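Local coordinates for UPF0255 protein frsA (Vibrio vulnificus, PDB 4I4C) that probably hydrolyses carboxylic esters as a member of the alpha/beta-hydrolase clan, and binds hexanoic acid in a pocket, at residues A[23-27]-A[138-143]; A[129-135]-A[149-153]. All blocks are in the same frame, centred on the assembly; numbering follows the deposited sequence.

Interaction 1 of 2, residues A[23-27]-A[138-143]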
loop_
_atom_site.group_PDB
_atom_site.type_symbol
_atom_site.label_atom_id
_atom_site.label_comp_id
_atom_site.label_asym_id
_atom_site.label_seq_id
_atom_site.Cartn_x
_atom_site.Cartn_y
_atom_site.Cartn_z
ATOM N N THR A 23 10.411 -11.980 -12.012
ATOM C CA THR A 23 9.093 -11.429 -11.668
ATOM C C THR A 23 8.089 -11.356 -12.811
ATOM O O THR A 23 6.977 -11.875 -12.691
ATOM C CB THR A 23 9.243 -10.026 -11.037
ATOM O OG1 THR A 23 10.208 -10.091 -9.980
ATOM C CG2 THR A 23 7.910 -9.529 -10.461
ATOM N N SER A 24 8.464 -10.720 -13.915
ATOM C CA SER A 24 7.515 -10.554 -15.014
ATOM C C SER A 24 7.099 -11.872 -15.700
ATOM O O SER A 24 6.169 -11.888 -16.498
ATOM C CB SER A 24 8.008 -9.527 -16.037
ATOM O OG SER A 24 9.067 -10.033 -16.843
ATOM N N ALA A 25 7.770 -12.970 -15.362
ATOM C CA ALA A 25 7.563 -14.245 -16.039
ATOM C C ALA A 25 6.786 -15.201 -15.149
ATOM O O ALA A 25 6.405 -16.287 -15.571
ATOM C CB ALA A 25 8.931 -14.871 -16.432
ATOM N N LEU A 26 6.544 -14.788 -13.911
ATOM C CA LEU A 26 5.935 -15.677 -12.926
ATOM C C LEU A 26 4.489 -16.071 -13.213
ATOM O O LEU A 26 4.125 -17.245 -13.158
ATOM C CB LEU A 26 6.049 -15.060 -11.541
ATOM C CG LEU A 26 7.496 -15.047 -11.035
ATOM C CD1 LEU A 26 7.590 -14.257 -9.754
ATOM C CD2 LEU A 26 8.014 -16.472 -10.831
ATOM N N THR A 27 3.664 -15.080 -13.512
ATOM C CA THR A 27 2.239 -15.307 -13.641
ATOM C C THR A 27 1.956 -16.042 -14.933
ATOM O O THR A 27 2.459 -15.666 -15.996
ATOM C CB THR A 27 1.482 -13.977 -13.610
ATOM O OG1 THR A 27 1.871 -13.246 -12.440
ATOM C CG2 THR A 27 -0.029 -14.198 -13.595
ATOM N N PRO A 138 6.321 -5.641 -7.011
ATOM C CA PRO A 138 4.994 -5.492 -6.388
ATOM C C PRO A 138 4.501 -6.695 -5.564
ATOM O O PRO A 138 3.283 -6.889 -5.425
ATOM C CB PRO A 138 4.088 -5.332 -7.601
ATOM C CG PRO A 138 4.692 -6.308 -8.584
ATOM C CD PRO A 138 6.205 -6.146 -8.390
ATOM N N HIS A 139 5.414 -7.503 -5.043
ATOM C CA HIS A 139 5.051 -8.527 -4.058
ATOM C C HIS A 139 4.129 -9.607 -4.615
ATOM O O HIS A 139 3.075 -9.904 -4.046
ATOM C CB HIS A 139 4.443 -7.865 -2.818
ATOM C CG HIS A 139 5.259 -6.720 -2.313
ATOM N ND1 HIS A 139 6.522 -6.889 -1.788
ATOM C CD2 HIS A 139 5.002 -5.391 -2.267
ATOM C CE1 HIS A 139 7.009 -5.714 -1.437
ATOM N NE2 HIS A 139 6.106 -4.788 -1.713
ATOM N N LEU A 140 4.524 -10.160 -5.756
ATOM C CA LEU A 140 3.866 -11.323 -6.331
ATOM C C LEU A 140 4.147 -12.524 -5.436
ATOM O O LEU A 140 5.270 -12.686 -4.951
ATOM C CB LEU A 140 4.387 -11.575 -7.741
ATOM C CG LEU A 140 4.066 -10.477 -8.766
ATOM C CD1 LEU A 140 4.375 -10.963 -10.167
ATOM C CD2 LEU A 140 2.615 -10.022 -8.664
ATOM N N LYS A 141 3.146 -13.369 -5.218
ATOM C CA LYS A 141 3.235 -14.370 -4.148
ATOM C C LYS A 141 4.227 -15.482 -4.462
ATOM O O LYS A 141 4.824 -16.072 -3.557
ATOM C CB LYS A 141 1.856 -14.946 -3.782
ATOM C CG LYS A 141 1.302 -15.962 -4.771
ATOM C CD LYS A 141 -0.143 -16.338 -4.438
ATOM C CE LYS A 141 -0.292 -16.743 -2.977
ATOM N NZ LYS A 141 -1.734 -16.831 -2.570
ATOM N N SER A 142 4.422 -15.754 -5.746
ATOM C CA SER A 142 5.320 -16.829 -6.129
ATOM C C SER A 142 6.735 -16.316 -6.375
ATOM O O SER A 142 7.587 -17.050 -6.869
ATOM C CB SER A 142 4.787 -17.535 -7.371
ATOM O OG SER A 142 4.671 -16.621 -8.447
ATOM N N ASP A 143 6.984 -15.056 -6.019
ATOM C CA ASP A 143 8.271 -14.422 -6.295
ATOM C C ASP A 143 9.261 -14.710 -5.169
ATOM O O ASP A 143 9.162 -14.131 -4.091
ATOM C CB ASP A 143 8.066 -12.913 -6.472
ATOM C CG ASP A 143 9.292 -12.192 -7.036
ATOM O OD1 ASP A 143 10.441 -12.647 -6.829
ATOM O OD2 ASP A 143 9.092 -11.124 -7.662
#
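Leu26 lays its side chain over the backbone of Asp143, with CD1 of Leu26 3.5 Å from CA and 3.6 Å from CB of Asp143, while CB of Leu26 comes to 3.7 Å from OG of Ser142. From the other segment, Leu140 reaches back into the short helical turn of 23-26: its CD1 lies 3.7 Å from Thr23 O, 3.8 Å from Thr23 CG2 and, more loosely, 4.1 Å from Thr27 OG1. Pro138, preceded by a cis peptide bond, lies beside the same methyl group, its CD 4.3 Å from Thr23 CG2. The polar link is a hydrogen bond of 2.8 Å from Thr23 OG1 to Asp143 OD2. Thr23 has chi1 near -51°, which sends OG1 to the carboxylate and CG2 to Leu140 and Pro138. The residues that meet are set by turns on both sides: Leu26 N bonds Thr23 O at 3.2 Å, and a type I beta turn from Leu140 to Asp143 is closed by Asp143 N to Leu140 O at 3.1 Å, so that Leu140, Ser142 and Asp143 all direct CB toward 23-27. Helix 314-323 borders the contact, touching Thr27 and Pro138, and its Arg323 binds the carbonyls of Pro138 and His139. The second carboxylate oxygen, OD1 of Asp143, accepts from Ala146 N. One carboxylate thus both accepts from Thr23 and serves as the N-cap of helix 144-163, the classic role of aspartate just before a helix, here in the loop joining helices 121-136 and 144-163.

Interaction 2 of 2, residues A[129-135]-A[149-153]; sequences SLCYSIA and AQVLA
At the apolar centre the ring of Tyr132 faces Leu152: Leu152 CB sits 3.6 Å from the ring centroid, 16° off the ring normal, a CH-pi contact over the face, with Tyr132 CD2 also 3.6 Å from Leu152 CB. Tyr132 takes chi1 m (-67°) with chi2 near -39°; Leu152 is m,t. Next to it, Tyr132 CB meets Ala153 CB at 3.8 Å, and Ala135 CB meets Ala149 CB at 4.0 Å. Both segments are regular alpha-helix, running nearly antiparallel (162°, signed crossing angle -162°) with axes only 7.7 Å apart. Small residues permit this spacing: the CA atoms of Ser129 and Ala153 are 4.2 Å apart, and Ala149 CB approaches Tyr132 O to 3.3 Å. At the polar edge Ser129, with chi1 t, donates from OG to Ala153 O at 2.8 Å, while Tyr132 OH bonds Gln110 and Ser133 OG bonds Asp208. Such close antiparallel packing of consecutive helices is characteristic of an alpha-hairpin, formed here by helices 121-136 and 144-163. Helix 98-114 packs on Tyr132 and Ala135 through Met107, Trp102 and Thr103, and helix 54-60 packs on Leu130 and Ile134 through Gln60 and Trp57.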
loop_
_atom_site.group_PDB
_atom_site.type_symbol
_atom_site.label_atom_id
_atom_site.label_comp_id
_atom_site.label_asym_id
_atom_site.label_seq_id
_atom_site.Cartn_x
_atom_site.Cartn_y
_atom_site.Cartn_z
ATOM N N SER A 129 14.335 -0.739 5.527
ATOM C CA SER A 129 13.065 -1.440 5.428
ATOM C C SER A 129 12.354 -1.070 4.152
ATOM O O SER A 129 11.829 -1.931 3.452
ATOM C CB SER A 129 12.151 -1.070 6.595
ATOM O OG SER A 129 11.003 -1.897 6.575
ATOM N N LEU A 130 12.346 0.225 3.858
ATOM C CA LEU A 130 11.660 0.733 2.675
ATOM C C LEU A 130 12.341 0.243 1.406
ATOM O O LEU A 130 11.667 -0.128 0.431
ATOM C CB LEU A 130 11.648 2.255 2.693
ATOM C CG LEU A 130 10.830 2.879 1.572
ATOM C CD1 LEU A 130 9.405 2.363 1.628
ATOM C CD2 LEU A 130 10.877 4.382 1.720
ATOM N N CYS A 131 13.675 0.242 1.413
ATOM C CA CYS A 131 14.412 -0.232 0.241
ATOM C C CYS A 131 14.119 -1.700 -0.030
ATOM O O CYS A 131 13.943 -2.089 -1.175
ATOM C CB CYS A 131 15.911 0.002 0.384
ATOM S SG CYS A 131 16.331 1.736 0.365
ATOM N N TYR A 132 14.063 -2.497 1.036
ATOM C CA TYR A 132 13.727 -3.908 0.935
ATOM C C TYR A 132 12.298 -4.144 0.425
ATOM O O TYR A 132 12.056 -5.083 -0.336
ATOM C CB TYR A 132 13.882 -4.594 2.300
ATOM C CG TYR A 132 15.295 -4.690 2.803
ATOM C CD1 TYR A 132 16.350 -4.973 1.932
ATOM C CD2 TYR A 132 15.587 -4.480 4.141
ATOM C CE1 TYR A 132 17.646 -5.052 2.383
ATOM C CE2 TYR A 132 16.897 -4.554 4.605
ATOM C CZ TYR A 132 17.919 -4.846 3.718
ATOM O OH TYR A 132 19.225 -4.933 4.159
ATOM N N SER A 133 11.356 -3.323 0.888
ATOM C CA SER A 133 9.970 -3.375 0.418
ATOM C C SER A 133 9.890 -3.089 -1.081
ATOM O O SER A 133 9.262 -3.833 -1.841
ATOM C CB SER A 133 9.083 -2.397 1.202
ATOM O OG SER A 133 7.769 -2.363 0.662
ATOM N N ILE A 134 10.530 -2.012 -1.508
ATOM C CA ILE A 134 10.627 -1.706 -2.938
ATOM C C ILE A 134 11.304 -2.835 -3.739
ATOM O O ILE A 134 10.880 -3.166 -4.854
ATOM C CB ILE A 134 11.378 -0.380 -3.151
ATOM C CG1 ILE A 134 10.542 0.774 -2.578
ATOM C CG2 ILE A 134 11.694 -0.177 -4.619
ATOM C CD1 ILE A 134 11.314 2.046 -2.309
ATOM N N ALA A 135 12.356 -3.426 -3.170
ATOM C CA ALA A 135 13.001 -4.596 -3.783
ATOM C C ALA A 135 11.989 -5.701 -4.115
ATOM O O ALA A 135 12.093 -6.369 -5.144
ATOM C CB ALA A 135 14.114 -5.142 -2.876
ATOM N N ALA A 149 12.959 -10.455 0.181
ATOM C CA ALA A 149 12.965 -9.002 0.376
ATOM C C ALA A 149 11.971 -8.562 1.462
ATOM O O ALA A 149 12.269 -7.691 2.277
ATOM C CB ALA A 149 12.623 -8.307 -0.923
ATOM N N GLN A 150 10.790 -9.167 1.439
ATOM C CA GLN A 150 9.719 -8.877 2.391
ATOM C C GLN A 150 10.101 -9.338 3.807
ATOM O O GLN A 150 9.673 -8.760 4.807
ATOM C CB GLN A 150 8.434 -9.562 1.923
ATOM C CG GLN A 150 7.165 -9.080 2.602
ATOM C CD GLN A 150 5.905 -9.735 2.041
ATOM O OE1 GLN A 150 5.004 -10.100 2.792
ATOM N NE2 GLN A 150 5.835 -9.874 0.722
ATOM N N VAL A 151 10.927 -10.378 3.890
ATOM C CA VAL A 151 11.424 -10.830 5.186
ATOM C C VAL A 151 12.370 -9.772 5.750
ATOM O O VAL A 151 12.305 -9.427 6.925
ATOM C CB VAL A 151 12.143 -12.208 5.086
ATOM C CG1 VAL A 151 12.983 -12.476 6.331
ATOM C CG2 VAL A 151 11.131 -13.328 4.855
ATOM N N LEU A 152 13.229 -9.240 4.892
ATOM C CA LEU A 152 14.220 -8.249 5.304
ATOM C C LEU A 152 13.547 -6.938 5.648
ATOM O O LEU A 152 13.960 -6.235 6.582
ATOM C CB LEU A 152 15.254 -8.027 4.188
ATOM C CG LEU A 152 16.233 -9.189 3.981
ATOM C CD1 LEU A 152 17.129 -8.921 2.782
ATOM C CD2 LEU A 152 17.063 -9.422 5.230
ATOM N N ALA A 153 12.519 -6.607 4.869
ATOM C CA ALA A 153 11.740 -5.415 5.114
ATOM C C ALA A 153 11.195 -5.493 6.527
ATOM O O ALA A 153 11.350 -4.556 7.300
ATOM C CB ALA A 153 10.596 -5.301 4.104
#

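How the interactions relate
Both contacts use the same helical hairpin: interaction 2 pairs its two helices, and interaction 1 ties the loop between them to residues 23-27, far earlier in the chain. Their centres are 15 Å apart, and His139 bridges the gap by packing, its CE1 3.0 Å from Ser133 O and its ND1 4.0 Å from Gln150 NE2. Asp143 connects them as well, since the helix it caps carries 149-153. Relative to the hexanoic acid, the side chain of Pro138 lies about 9 Å away and that of Ser133 about 13 Å; the pocket itself is lined by Gly201, Leu202, Arg272, Phe273 and Met312, so neither contact contributes residues to it.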